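Phosphomethylpyrimidine kinase (Pyrococcus furiosus, PDB 2PB9) probably phosphorylates hydroxymethylpyrimidine and its phosphate, and through the ThiN-family C-terminal domain described here probably joins the pyrimidine and thiazole halves into thiamine phosphate. Local coordinates at residues Val25-Glu30 and Ile96-Ser101; Phe35-Pro40 and Arg174-Val179; Gly116-Phe121 and Ile150-Asp155. All coordinates share one frame; numbering follows the deposited sequence.

How the interactions relate
All three contacts belong to the C-terminal ThiN domain and reach its seven-stranded mixed sheet. Interactions 1 and 2, with centres about 18 Å apart, interlock along the chain, their segments alternating, and they touch in space: I96 CG2 lies 3.4 Å from V179 CG1, and the strands 35-38 and 94-98 that they use are neighbours in the sheet. Interaction 3 sits at the end of the sheet formed by strand 118-121, with its centre about 20 Å from that of interaction 1 and 18 Å from that of interaction 2. It follows interaction 1 in sequence and is nested inside the loop closed by interaction 2, so early and late parts of the domain meet on one sheet.

Interaction 1 (Val25-Glu30 and Ile96-Ser101); sequences VRLIPE and INIRYS
The loop between helix 5-21 and strand 35-38 is held against the chain leaving strand 94-98 of the sheet. A type I turn from V25 to I28, closed by I28 N to V25 O, presents the carbonyls of R26 and L27 to R99. The backbone N-H of R99 bonds nearly straight to L27 O (2.6 Å, 169°), although above that carbonyl plane. CG of R99 is anti to its backbone N (chi1 -163°), and the chain bends at chi3, bringing the guanidinium side-on to the turn. NE and NH2 of R99 both grip R26 O, at 2.6 and 2.7 Å; NH2 lies on a lone pair, while NE comes from above the carbonyl plane. The oxygen is close to the guanidinium plane. P29 packs against the backbone at I98-R99, its CD 3.4 Å from R99 N, while its CG meets N97 ND2 at 3.9 Å, their side chains crossing at about a right angle. L27 CB and I98 CB meet at 4.2 Å, and I104 of helix 102-114 touches L27, R26 and R99. N97 binds N34 N through OD1 and G32 O through ND2; a phosphate ion about 5 Å from its side chain, probably from the crystallisation liquor, may mark a pocket. Two donors on one carbonyl and a third on the next fix the turn, and the paired N-H groups of a cationic guanidinium would probably polarise R26 O.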
ATOM      1  N   VAL A  25     -10.004  25.968  -6.669  1.00 40.40           N
ATOM      2  CA  VAL A  25     -10.279  24.663  -7.244  1.00 39.70           C
ATOM      3  C   VAL A  25      -9.110  23.684  -7.112  1.00 39.30           C
ATOM      4  O   VAL A  25      -9.309  22.522  -6.755  1.00 38.86           O
ATOM      5  CB  VAL A  25     -10.666  24.791  -8.733  1.00 40.33           C
ATOM      6  CG1 VAL A  25     -11.325  23.506  -9.216  1.00 39.26           C
ATOM      7  CG2 VAL A  25     -11.597  25.979  -8.919  1.00 42.08           C
ATOM      8  N   ARG A  26      -7.892  24.143  -7.384  1.00 37.98           N
ATOM      9  CA  ARG A  26      -6.742  23.250  -7.300  1.00 37.83           C
ATOM     10  C   ARG A  26      -6.528  22.677  -5.911  1.00 35.96           C
ATOM     11  O   ARG A  26      -5.873  21.643  -5.768  1.00 34.53           O
ATOM     12  CB  ARG A  26      -5.461  23.963  -7.744  1.00 41.06           C
ATOM     13  CG  ARG A  26      -4.985  25.058  -6.805  1.00 44.06           C
ATOM     14  CD  ARG A  26      -3.759  25.778  -7.375  1.00 46.82           C
ATOM     15  NE  ARG A  26      -2.500  25.068  -7.133  1.00 46.99           N
ATOM     16  CZ  ARG A  26      -1.610  25.422  -6.209  1.00 47.23           C
ATOM     17  NH1 ARG A  26      -1.838  26.482  -5.436  1.00 43.12           N
ATOM     18  NH2 ARG A  26      -0.490  24.722  -6.057  1.00 48.36           N
ATOM     19  N   LEU A  27      -7.086  23.340  -4.897  1.00 33.20           N
ATOM     20  CA  LEU A  27      -6.922  22.906  -3.511  1.00 31.56           C
ATOM     21  C   LEU A  27      -7.975  21.928  -2.982  1.00 31.13           C
ATOM     22  O   LEU A  27      -7.838  21.407  -1.881  1.00 32.62           O
ATOM     23  CB  LEU A  27      -6.872  24.128  -2.585  1.00 31.72           C
ATOM     24  CG  LEU A  27      -5.749  25.154  -2.793  1.00 32.93           C
ATOM     25  CD1 LEU A  27      -5.802  26.223  -1.702  1.00 30.72           C
ATOM     26  CD2 LEU A  27      -4.399  24.449  -2.769  1.00 30.70           C
ATOM     27  N   ILE A  28      -9.017  21.675  -3.760  1.00 28.92           N
ATOM     28  CA  ILE A  28     -10.086  20.784  -3.335  1.00 27.20           C
ATOM     29  C   ILE A  28      -9.818  19.315  -3.650  1.00 27.35           C
ATOM     30  O   ILE A  28      -9.597  18.961  -4.804  1.00 29.54           O
ATOM     31  CB  ILE A  28     -11.426  21.185  -4.019  1.00 27.50           C
ATOM     32  CG1 ILE A  28     -11.794  22.623  -3.652  1.00 25.62           C
ATOM     33  CG2 ILE A  28     -12.543  20.229  -3.606  1.00 26.78           C
ATOM     34  CD1 ILE A  28     -12.265  22.796  -2.250  1.00 22.05           C
ATOM     35  N   PRO A  29      -9.830  18.440  -2.629  1.00 27.08           N
ATOM     36  CA  PRO A  29      -9.592  17.014  -2.888  1.00 26.55           C
ATOM     37  C   PRO A  29     -10.838  16.368  -3.510  1.00 27.29           C
ATOM     38  O   PRO A  29     -11.840  17.048  -3.759  1.00 28.11           O
ATOM     39  CB  PRO A  29      -9.282  16.455  -1.501  1.00 25.70           C
ATOM     40  CG  PRO A  29     -10.094  17.326  -0.593  1.00 26.11           C
ATOM     41  CD  PRO A  29      -9.881  18.708  -1.176  1.00 27.29           C
ATOM     42  N   GLU A  30     -10.777  15.059  -3.749  1.00 27.19           N
ATOM     43  CA  GLU A  30     -11.892  14.340  -4.346  1.00 27.03           C
ATOM     44  C   GLU A  30     -13.020  14.065  -3.367  1.00 26.11           C
ATOM     45  O   GLU A  30     -14.190  14.020  -3.759  1.00 26.97           O
ATOM     46  CB  GLU A  30     -11.412  13.018  -4.953  1.00 30.47           C
ATOM     47  CG  GLU A  30     -10.646  13.192  -6.246  1.00 34.34           C
ATOM     48  CD  GLU A  30     -11.490  13.849  -7.328  1.00 38.25           C
ATOM     49  OE1 GLU A  30     -12.005  13.125  -8.213  1.00 38.07           O
ATOM     50  OE2 GLU A  30     -11.647  15.097  -7.282  1.00 42.36           O
ATOM     51  N   ILE A  96      -9.401  23.298   8.201  1.00 23.95           N
ATOM     52  CA  ILE A  96      -9.890  23.026   6.856  1.00 24.03           C
ATOM     53  C   ILE A  96      -8.985  22.001   6.182  1.00 24.47           C
ATOM     54  O   ILE A  96      -7.764  22.016   6.366  1.00 25.29           O
ATOM     55  CB  ILE A  96      -9.936  24.312   5.993  1.00 23.36           C
ATOM     56  CG1 ILE A  96     -10.600  24.013   4.656  1.00 22.17           C
ATOM     57  CG2 ILE A  96      -8.531  24.841   5.739  1.00 22.94           C
ATOM     58  CD1 ILE A  96     -10.823  25.244   3.816  1.00 22.62           C
ATOM     59  N   ASN A  97      -9.571  21.085   5.428  1.00 24.17           N
ATOM     60  CA  ASN A  97      -8.739  20.107   4.758  1.00 24.02           C
ATOM     61  C   ASN A  97      -8.709  20.383   3.262  1.00 25.23           C
ATOM     62  O   ASN A  97      -9.750  20.580   2.621  1.00 24.02           O
ATOM     63  CB  ASN A  97      -9.211  18.665   5.035  1.00 22.90           C
ATOM     64  CG  ASN A  97     -10.589  18.360   4.460  1.00 23.51           C
ATOM     65  OD1 ASN A  97     -11.613  18.681   5.065  1.00 24.82           O
ATOM     66  ND2 ASN A  97     -10.618  17.733   3.287  1.00 20.64           N
ATOM     67  N   ILE A  98      -7.500  20.428   2.717  1.00 26.21           N
ATOM     68  CA  ILE A  98      -7.336  20.667   1.302  1.00 27.48           C
ATOM     69  C   ILE A  98      -6.523  19.557   0.672  1.00 28.03           C
ATOM     70  O   ILE A  98      -5.857  18.785   1.360  1.00 27.59           O
ATOM     71  CB  ILE A  98      -6.650  22.007   1.040  1.00 28.06           C
ATOM     72  CG1 ILE A  98      -5.318  22.069   1.784  1.00 29.27           C
ATOM     73  CG2 ILE A  98      -7.553  23.141   1.494  1.00 28.99           C
ATOM     74  CD1 ILE A  98      -4.521  23.346   1.499  1.00 29.17           C
ATOM     75  N   ARG A  99      -6.600  19.495  -0.652  1.00 27.61           N
ATOM     76  CA  ARG A  99      -5.901  18.506  -1.457  1.00 27.83           C
ATOM     77  C   ARG A  99      -4.388  18.486  -1.215  1.00 27.96           C
ATOM     78  O   ARG A  99      -3.782  19.520  -0.925  1.00 27.85           O
ATOM     79  CB  ARG A  99      -6.174  18.795  -2.938  1.00 25.49           C
ATOM     80  CG  ARG A  99      -5.864  17.653  -3.870  1.00 23.63           C
ATOM     81  CD  ARG A  99      -6.410  17.949  -5.236  1.00 26.60           C
ATOM     82  NE  ARG A  99      -5.715  19.073  -5.857  1.00 30.35           N
ATOM     83  CZ  ARG A  99      -4.526  18.986  -6.450  1.00 30.28           C
ATOM     84  NH1 ARG A  99      -3.889  17.821  -6.514  1.00 31.80           N
ATOM     85  NH2 ARG A  99      -3.970  20.069  -6.975  1.00 31.68           N
ATOM     86  N   TYR A 100      -3.787  17.302  -1.335  1.00 28.47           N
ATOM     87  CA  TYR A 100      -2.345  17.157  -1.175  1.00 30.44           C
ATOM     88  C   TYR A 100      -1.707  16.853  -2.533  1.00 31.03           C
ATOM     89  O   TYR A 100      -2.309  16.201  -3.385  1.00 30.66           O
ATOM     90  CB  TYR A 100      -1.995  16.010  -0.208  1.00 30.00           C
ATOM     91  CG  TYR A 100      -0.502  15.680  -0.164  1.00 31.11           C
ATOM     92  CD1 TYR A 100       0.352  16.305   0.752  1.00 31.36           C
ATOM     93  CD2 TYR A 100       0.069  14.810  -1.103  1.00 31.23           C
ATOM     94  CE1 TYR A 100       1.737  16.084   0.726  1.00 29.92           C
ATOM     95  CE2 TYR A 100       1.446  14.585  -1.143  1.00 29.60           C
ATOM     96  CZ  TYR A 100       2.277  15.228  -0.230  1.00 31.89           C
ATOM     97  OH  TYR A 100       3.652  15.047  -0.301  1.00 33.23           O
ATOM     98  N   SER A 101      -0.487  17.339  -2.722  1.00 32.16           N
ATOM     99  CA  SER A 101       0.287  17.097  -3.941  1.00 34.03           C
ATOM    100  C   SER A 101       1.656  17.736  -3.732  1.00 35.97           C
ATOM    101  O   SER A 101       1.796  18.647  -2.908  1.00 36.38           O
ATOM    102  CB  SER A 101      -0.404  17.689  -5.181  1.00 31.74           C
ATOM    103  OG  SER A 101      -0.188  19.081  -5.294  1.00 32.69           O
TER

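Interaction 2 (Phe35-Pro40 and Arg174-Val179)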
ATOM      1  N   PHE A  35     -14.873  22.819   6.119  1.00 30.43           N
ATOM      2  CA  PHE A  35     -14.295  23.911   6.882  1.00 29.77           C
ATOM      3  C   PHE A  35     -15.076  23.916   8.197  1.00 30.14           C
ATOM      4  O   PHE A  35     -16.308  24.029   8.195  1.00 29.34           O
ATOM      5  CB  PHE A  35     -14.505  25.201   6.079  1.00 28.29           C
ATOM      6  CG  PHE A  35     -13.672  26.363   6.530  1.00 29.46           C
ATOM      7  CD1 PHE A  35     -13.682  27.552   5.796  1.00 30.07           C
ATOM      8  CD2 PHE A  35     -12.912  26.302   7.695  1.00 30.81           C
ATOM      9  CE1 PHE A  35     -12.951  28.669   6.215  1.00 29.85           C
ATOM     10  CE2 PHE A  35     -12.175  27.411   8.128  1.00 30.22           C
ATOM     11  CZ  PHE A  35     -12.198  28.598   7.384  1.00 31.22           C
ATOM     12  N   VAL A  36     -14.375  23.772   9.317  1.00 28.84           N
ATOM     13  CA  VAL A  36     -15.066  23.730  10.601  1.00 28.68           C
ATOM     14  C   VAL A  36     -14.669  24.777  11.620  1.00 29.22           C
ATOM     15  O   VAL A  36     -13.605  25.394  11.536  1.00 31.23           O
ATOM     16  CB  VAL A  36     -14.928  22.346  11.299  1.00 26.88           C
ATOM     17  CG1 VAL A  36     -15.440  21.263  10.393  1.00 24.53           C
ATOM     18  CG2 VAL A  36     -13.475  22.092  11.708  1.00 24.03           C
ATOM     19  N   TYR A  37     -15.560  24.958  12.586  1.00 29.16           N
ATOM     20  CA  TYR A  37     -15.362  25.895  13.675  1.00 29.98           C
ATOM     21  C   TYR A  37     -16.085  25.296  14.875  1.00 30.47           C
ATOM     22  O   TYR A  37     -17.312  25.192  14.903  1.00 29.82           O
ATOM     23  CB  TYR A  37     -15.935  27.256  13.310  1.00 30.60           C
ATOM     24  CG  TYR A  37     -15.519  28.368  14.244  1.00 31.65           C
ATOM     25  CD1 TYR A  37     -14.490  28.187  15.172  1.00 30.10           C
ATOM     26  CD2 TYR A  37     -16.147  29.617  14.184  1.00 32.19           C
ATOM     27  CE1 TYR A  37     -14.097  29.218  16.018  1.00 31.02           C
ATOM     28  CE2 TYR A  37     -15.760  30.654  15.019  1.00 32.49           C
ATOM     29  CZ  TYR A  37     -14.739  30.447  15.931  1.00 31.48           C
ATOM     30  OH  TYR A  37     -14.364  31.482  16.743  1.00 33.49           O
ATOM     31  N   SER A  38     -15.297  24.888  15.858  1.00 30.72           N
ATOM     32  CA  SER A  38     -15.813  24.246  17.051  1.00 31.40           C
ATOM     33  C   SER A  38     -16.245  25.192  18.157  1.00 32.10           C
ATOM     34  O   SER A  38     -15.928  26.382  18.143  1.00 31.32           O
ATOM     35  CB  SER A  38     -14.745  23.295  17.597  1.00 29.57           C
ATOM     36  OG  SER A  38     -15.091  22.822  18.877  1.00 27.41           O
ATOM     37  N   LEU A  39     -16.999  24.643  19.107  1.00 33.25           N
ATOM     38  CA  LEU A  39     -17.425  25.398  20.276  1.00 33.44           C
ATOM     39  C   LEU A  39     -16.196  25.318  21.156  1.00 34.14           C
ATOM     40  O   LEU A  39     -15.387  24.400  21.024  1.00 32.96           O
ATOM     41  CB  LEU A  39     -18.594  24.717  20.999  1.00 31.50           C
ATOM     42  CG  LEU A  39     -20.015  24.848  20.448  1.00 30.31           C
ATOM     43  CD1 LEU A  39     -20.910  23.845  21.136  1.00 27.25           C
ATOM     44  CD2 LEU A  39     -20.521  26.264  20.656  1.00 28.46           C
ATOM     45  N   PRO A  40     -16.062  26.290  22.037  1.00 36.11           N
ATOM     46  CA  PRO A  40     -14.927  26.310  22.962  1.00 36.62           C
ATOM     47  C   PRO A  40     -15.039  25.241  24.057  1.00 37.21           C
ATOM     48  O   PRO A  40     -16.150  24.778  24.321  1.00 36.94           O
ATOM     49  CB  PRO A  40     -15.056  27.669  23.660  1.00 36.51           C
ATOM     50  CG  PRO A  40     -16.507  27.947  23.665  1.00 20.00           C
ATOM     51  CD  PRO A  40     -17.062  27.268  22.444  1.00 20.00           C
ATOM     52  N   ARG A 174      -7.325  29.749  14.826  1.00 36.82           N
ATOM     53  CA  ARG A 174      -8.115  29.920  16.028  1.00 36.74           C
ATOM     54  C   ARG A 174      -9.563  30.252  15.682  1.00 34.92           C
ATOM     55  O   ARG A 174     -10.456  30.092  16.508  1.00 36.30           O
ATOM     56  CB  ARG A 174      -7.489  31.003  16.896  1.00 40.24           C
ATOM     57  CG  ARG A 174      -6.040  30.709  17.224  1.00 43.20           C
ATOM     58  CD  ARG A 174      -5.472  31.754  18.142  1.00 47.05           C
ATOM     59  NE  ARG A 174      -5.630  33.098  17.602  1.00 50.16           N
ATOM     60  CZ  ARG A 174      -5.429  34.205  18.311  1.00 53.69           C
ATOM     61  NH1 ARG A 174      -5.062  34.112  19.583  1.00 53.80           N
ATOM     62  NH2 ARG A 174      -5.603  35.402  17.757  1.00 54.95           N
ATOM     63  N   ASN A 175      -9.789  30.711  14.458  1.00 31.65           N
ATOM     64  CA  ASN A 175     -11.133  31.030  13.982  1.00 29.00           C
ATOM     65  C   ASN A 175     -11.091  30.893  12.460  1.00 28.59           C
ATOM     66  O   ASN A 175     -10.010  30.818  11.874  1.00 28.67           O
ATOM     67  CB  ASN A 175     -11.531  32.456  14.388  1.00 27.48           C
ATOM     68  CG  ASN A 175     -10.574  33.511  13.847  1.00 27.85           C
ATOM     69  OD1 ASN A 175     -10.469  33.713  12.635  1.00 27.07           O
ATOM     70  ND2 ASN A 175      -9.869  34.184  14.744  1.00 26.70           N
ATOM     71  N   PRO A 176     -12.258  30.836  11.801  1.00 27.78           N
ATOM     72  CA  PRO A 176     -12.268  30.706  10.341  1.00 28.40           C
ATOM     73  C   PRO A 176     -11.549  31.791   9.547  1.00 29.90           C
ATOM     74  O   PRO A 176     -10.989  31.504   8.494  1.00 31.43           O
ATOM     75  CB  PRO A 176     -13.763  30.604  10.001  1.00 27.37           C
ATOM     76  CG  PRO A 176     -14.468  31.066  11.232  1.00 27.37           C
ATOM     77  CD  PRO A 176     -13.597  30.585  12.346  1.00 27.51           C
ATOM     78  N   ARG A 177     -11.545  33.024  10.042  1.00 31.54           N
ATOM     79  CA  ARG A 177     -10.874  34.107   9.330  1.00 32.69           C
ATOM     80  C   ARG A 177      -9.384  33.831   9.226  1.00 34.40           C
ATOM     81  O   ARG A 177      -8.788  34.015   8.172  1.00 36.67           O
ATOM     82  CB  ARG A 177     -11.108  35.445  10.032  1.00 31.97           C
ATOM     83  N   GLU A 178      -8.776  33.381  10.315  1.00 35.52           N
ATOM     84  CA  GLU A 178      -7.348  33.095  10.301  1.00 37.57           C
ATOM     85  C   GLU A 178      -7.023  31.930   9.381  1.00 37.37           C
ATOM     86  O   GLU A 178      -6.008  31.940   8.675  1.00 36.85           O
ATOM     87  CB  GLU A 178      -6.861  32.810  11.716  1.00 39.85           C
ATOM     88  CG  GLU A 178      -6.682  34.081  12.517  1.00 46.70           C
ATOM     89  CD  GLU A 178      -6.311  33.822  13.959  1.00 51.77           C
ATOM     90  OE1 GLU A 178      -5.500  32.889  14.207  1.00 54.52           O
ATOM     91  OE2 GLU A 178      -6.825  34.563  14.835  1.00 52.62           O
ATOM     92  N   VAL A 179      -7.891  30.927   9.391  1.00 35.84           N
ATOM     93  CA  VAL A 179      -7.687  29.773   8.542  1.00 35.04           C
ATOM     94  C   VAL A 179      -7.717  30.289   7.109  1.00 35.22           C
ATOM     95  O   VAL A 179      -6.759  30.118   6.347  1.00 33.86           O
ATOM     96  CB  VAL A 179      -8.798  28.712   8.756  1.00 34.58           C
ATOM     97  CG1 VAL A 179      -8.677  27.607   7.714  1.00 32.73           C
ATOM     98  CG2 VAL A 179      -8.695  28.116  10.167  1.00 33.45           C
TER
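F35 and Y37 both hold CG anti to the backbone N (chi1 -165° and -167°), which sends their rings from strand 35-38 to the first turn of helix 176-185. There P176 fits between them. Its CD lies over the centre of one face of the Y37 ring, 3.4 Å from the centroid and 15° off the ring normal, a CH-pi contact in which proline and tyrosine cross at about a right angle. Farther along the ring, Y37 OH reaches N175 CB at 3.8 Å, the two side chains running side by side with ring and amide planes steeply inclined. F35 meets the other part of the proline: its CZ is 3.6 Å from P176 CB, and P176 O lies in the plane of the ring, at its edge. V179, one turn on, reaches F35 tip to tip, CG1 to CE2 at 3.5 Å. The helix start is fixed by N175, whose OD1 accepts E178 N at 2.9 Å from above the amide plane. R174 and E178 add a salt bridge, NH2 to OE2 at 3.3 Å, on the syn lone pair. A15 of helix 5-21 touches both F35 and P176, while I8 of that helix meets Y37. This is an Asn N-cap followed by proline at N1, with the first turn of the C-terminal helix packed on aromatic residues of the central sheet.

Interaction 3 (Gly116-Phe121 and Ile150-Asp155); sequences GFKVSF and IKERPD
K118 leaves its strand toward the 150-155 segment. Its CB sits 3.6 Å from I150 CD1, close also to R153 O. CG lies anti to the carbonyl carbon (chi1 -75°), and bends at chi2, chi3 and chi4 fold the chain over E152. CG and CD both pack on E152 CB at 3.6 Å, the side chains crossing obliquely. E152 OE1 runs alongside CG, CD and CE before NZ, at the tip, forms a salt bridge with it at 3.3 Å from above the carboxylate plane. An alanine here removes the amine and the methylenes beyond CB, and would probably leave E152 without this ion pair and the edge of the contact less firmly joined. The main chain adds a bond from D155 N to K118 O (2.9 Å, 130°), bent, with the donor above the carbonyl plane. P154 CA makes a CA-H...O contact with the same oxygen. On the same side, S120 CB rests on P154 CB at 3.7 Å, with I150 CD1 near; S120 OG bonds to A146 O of helix 138-149. F117 CB approaches D155 OD2 at 3.2 Å, its ring and the carboxylate planes steeply inclined. D155 OD1 lies in the guanidinium plane of R153, while NH2 meets it from above the carboxylate plane at 2.6 Å in a salt bridge; R153 NH1 hydrogen-bonds Y85 OH. The contact joins the outermost strand 118-121 to the start of its parallel neighbour 154-159. One ion pair, K118 with E152, crosses the contact; the other, R153 with D155, lies within 150-155 and would probably favour an ionised D155.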
ATOM      1  N   GLY A 116       6.957  32.303   8.460  1.00 44.98           N
ATOM      2  CA  GLY A 116       7.381  31.659   9.691  1.00 45.71           C
ATOM      3  C   GLY A 116       6.378  30.933  10.568  1.00 46.99           C
ATOM      4  O   GLY A 116       5.897  31.493  11.555  1.00 47.93           O
ATOM      5  N   PHE A 117       6.055  29.692  10.212  1.00 46.79           N
ATOM      6  CA  PHE A 117       5.149  28.875  11.011  1.00 46.66           C
ATOM      7  C   PHE A 117       5.341  27.385  10.738  1.00 45.57           C
ATOM      8  O   PHE A 117       5.657  26.974   9.623  1.00 46.11           O
ATOM      9  CB  PHE A 117       3.679  29.301  10.833  1.00 48.43           C
ATOM     10  CG  PHE A 117       3.215  29.373   9.411  1.00 50.29           C
ATOM     11  CD1 PHE A 117       3.057  28.221   8.652  1.00 50.49           C
ATOM     12  CD2 PHE A 117       2.895  30.606   8.842  1.00 51.65           C
ATOM     13  CE1 PHE A 117       2.583  28.296   7.342  1.00 51.89           C
ATOM     14  CE2 PHE A 117       2.423  30.693   7.535  1.00 51.82           C
ATOM     15  CZ  PHE A 117       2.265  29.537   6.783  1.00 52.25           C
ATOM     16  N   LYS A 118       5.148  26.588  11.784  1.00 43.57           N
ATOM     17  CA  LYS A 118       5.352  25.147  11.734  1.00 41.28           C
ATOM     18  C   LYS A 118       4.374  24.251  10.982  1.00 38.81           C
ATOM     19  O   LYS A 118       3.180  24.509  10.896  1.00 40.04           O
ATOM     20  CB  LYS A 118       5.510  24.613  13.161  1.00 43.20           C
ATOM     21  CG  LYS A 118       6.856  24.918  13.820  1.00 44.30           C
ATOM     22  CD  LYS A 118       7.107  26.413  14.004  1.00 43.89           C
ATOM     23  CE  LYS A 118       8.134  26.919  13.006  1.00 43.72           C
ATOM     24  NZ  LYS A 118       9.416  26.172  13.154  1.00 43.72           N
ATOM     25  N   VAL A 119       4.927  23.169  10.456  1.00 36.41           N
ATOM     26  CA  VAL A 119       4.187  22.167   9.711  1.00 33.29           C
ATOM     27  C   VAL A 119       4.697  20.805  10.164  1.00 30.89           C
ATOM     28  O   VAL A 119       5.886  20.546  10.130  1.00 31.53           O
ATOM     29  CB  VAL A 119       4.414  22.333   8.177  1.00 33.77           C
ATOM     30  CG1 VAL A 119       5.704  23.087   7.925  1.00 34.64           C
ATOM     31  CG2 VAL A 119       4.482  20.970   7.494  1.00 32.95           C
ATOM     32  N   SER A 120       3.799  19.947  10.626  1.00 29.55           N
ATOM     33  CA  SER A 120       4.202  18.620  11.054  1.00 26.49           C
ATOM     34  C   SER A 120       3.400  17.624  10.233  1.00 26.37           C
ATOM     35  O   SER A 120       2.663  18.010   9.320  1.00 26.99           O
ATOM     36  CB  SER A 120       3.938  18.434  12.543  1.00 27.04           C
ATOM     37  OG  SER A 120       4.633  17.301  13.041  1.00 28.19           O
ATOM     38  N   PHE A 121       3.530  16.342  10.541  1.00 26.23           N
ATOM     39  CA  PHE A 121       2.808  15.337   9.776  1.00 26.92           C
ATOM     40  C   PHE A 121       2.756  14.054  10.561  1.00 28.06           C
ATOM     41  O   PHE A 121       3.319  13.951  11.649  1.00 28.85           O
ATOM     42  CB  PHE A 121       3.531  15.066   8.447  1.00 26.87           C
ATOM     43  CG  PHE A 121       4.892  14.431   8.618  1.00 27.33           C
ATOM     44  CD1 PHE A 121       5.019  13.058   8.849  1.00 28.72           C
ATOM     45  CD2 PHE A 121       6.050  15.216   8.613  1.00 27.74           C
ATOM     46  CE1 PHE A 121       6.278  12.470   9.079  1.00 29.57           C
ATOM     47  CE2 PHE A 121       7.317  14.641   8.843  1.00 28.28           C
ATOM     48  CZ  PHE A 121       7.428  13.264   9.077  1.00 28.20           C
ATOM     49  N   ILE A 150       7.009  17.744  16.456  1.00 42.30           N
ATOM     50  CA  ILE A 150       7.788  18.968  16.616  1.00 41.78           C
ATOM     51  C   ILE A 150       7.616  19.565  18.005  1.00 42.60           C
ATOM     52  O   ILE A 150       6.789  19.103  18.787  1.00 42.51           O
ATOM     53  CB  ILE A 150       7.375  20.030  15.584  1.00 41.94           C
ATOM     54  CG1 ILE A 150       5.882  20.343  15.719  1.00 41.13           C
ATOM     55  CG2 ILE A 150       7.691  19.536  14.191  1.00 43.39           C
ATOM     56  CD1 ILE A 150       5.385  21.363  14.729  1.00 40.26           C
ATOM     57  N   LYS A 151       8.394  20.599  18.311  1.00 43.34           N
ATOM     58  CA  LYS A 151       8.304  21.233  19.621  1.00 43.23           C
ATOM     59  C   LYS A 151       7.266  22.352  19.617  1.00 43.37           C
ATOM     60  O   LYS A 151       6.563  22.562  20.602  1.00 43.37           O
ATOM     61  CB  LYS A 151       9.668  21.778  20.039  1.00 42.22           C
ATOM     62  N   GLU A 152       7.160  23.065  18.506  1.00 43.01           N
ATOM     63  CA  GLU A 152       6.198  24.155  18.425  1.00 44.51           C
ATOM     64  C   GLU A 152       4.816  23.641  18.027  1.00 43.17           C
ATOM     65  O   GLU A 152       4.585  22.431  17.935  1.00 43.02           O
ATOM     66  CB  GLU A 152       6.666  25.202  17.406  1.00 47.21           C
ATOM     67  CG  GLU A 152       8.141  25.565  17.499  1.00 50.85           C
ATOM     68  CD  GLU A 152       9.046  24.444  17.011  1.00 53.59           C
ATOM     69  OE1 GLU A 152       9.139  24.240  15.780  1.00 53.98           O
ATOM     70  OE2 GLU A 152       9.657  23.756  17.858  1.00 55.40           O
ATOM     71  N   ARG A 153       3.898  24.574  17.799  1.00 40.82           N
ATOM     72  CA  ARG A 153       2.545  24.231  17.387  1.00 40.09           C
ATOM     73  C   ARG A 153       2.465  24.203  15.864  1.00 39.14           C
ATOM     74  O   ARG A 153       2.769  25.186  15.186  1.00 38.71           O
ATOM     75  CB  ARG A 153       1.534  25.249  17.920  1.00 39.75           C
ATOM     76  CG  ARG A 153       0.099  24.956  17.506  1.00 38.98           C
ATOM     77  CD  ARG A 153      -0.854  26.072  17.909  1.00 39.28           C
ATOM     78  NE  ARG A 153      -0.497  27.335  17.282  1.00 37.62           N
ATOM     79  CZ  ARG A 153      -0.476  27.523  15.967  1.00 39.52           C
ATOM     80  NH1 ARG A 153      -0.795  26.528  15.146  1.00 40.35           N
ATOM     81  NH2 ARG A 153      -0.121  28.700  15.470  1.00 39.27           N
ATOM     82  N   PRO A 154       2.067  23.060  15.303  1.00 38.06           N
ATOM     83  CA  PRO A 154       1.976  22.999  13.847  1.00 38.05           C
ATOM     84  C   PRO A 154       0.655  23.534  13.299  1.00 37.27           C
ATOM     85  O   PRO A 154      -0.412  22.995  13.578  1.00 37.44           O
ATOM     86  CB  PRO A 154       2.182  21.515  13.557  1.00 37.96           C
ATOM     87  CG  PRO A 154       1.577  20.858  14.744  1.00 37.70           C
ATOM     88  CD  PRO A 154       2.054  21.711  15.894  1.00 37.94           C
ATOM     89  N   ASP A 155       0.741  24.608  12.527  1.00 36.33           N
ATOM     90  CA  ASP A 155      -0.435  25.210  11.910  1.00 36.83           C
ATOM     91  C   ASP A 155      -0.907  24.291  10.795  1.00 34.35           C
ATOM     92  O   ASP A 155      -2.089  24.269  10.452  1.00 32.08           O
ATOM     93  CB  ASP A 155      -0.077  26.571  11.312  1.00 39.84           C
ATOM     94  CG  ASP A 155       0.382  27.553  12.358  1.00 43.90           C
ATOM     95  OD1 ASP A 155      -0.494  28.228  12.940  1.00 45.39           O
ATOM     96  OD2 ASP A 155       1.612  27.631  12.608  1.00 45.65           O
TER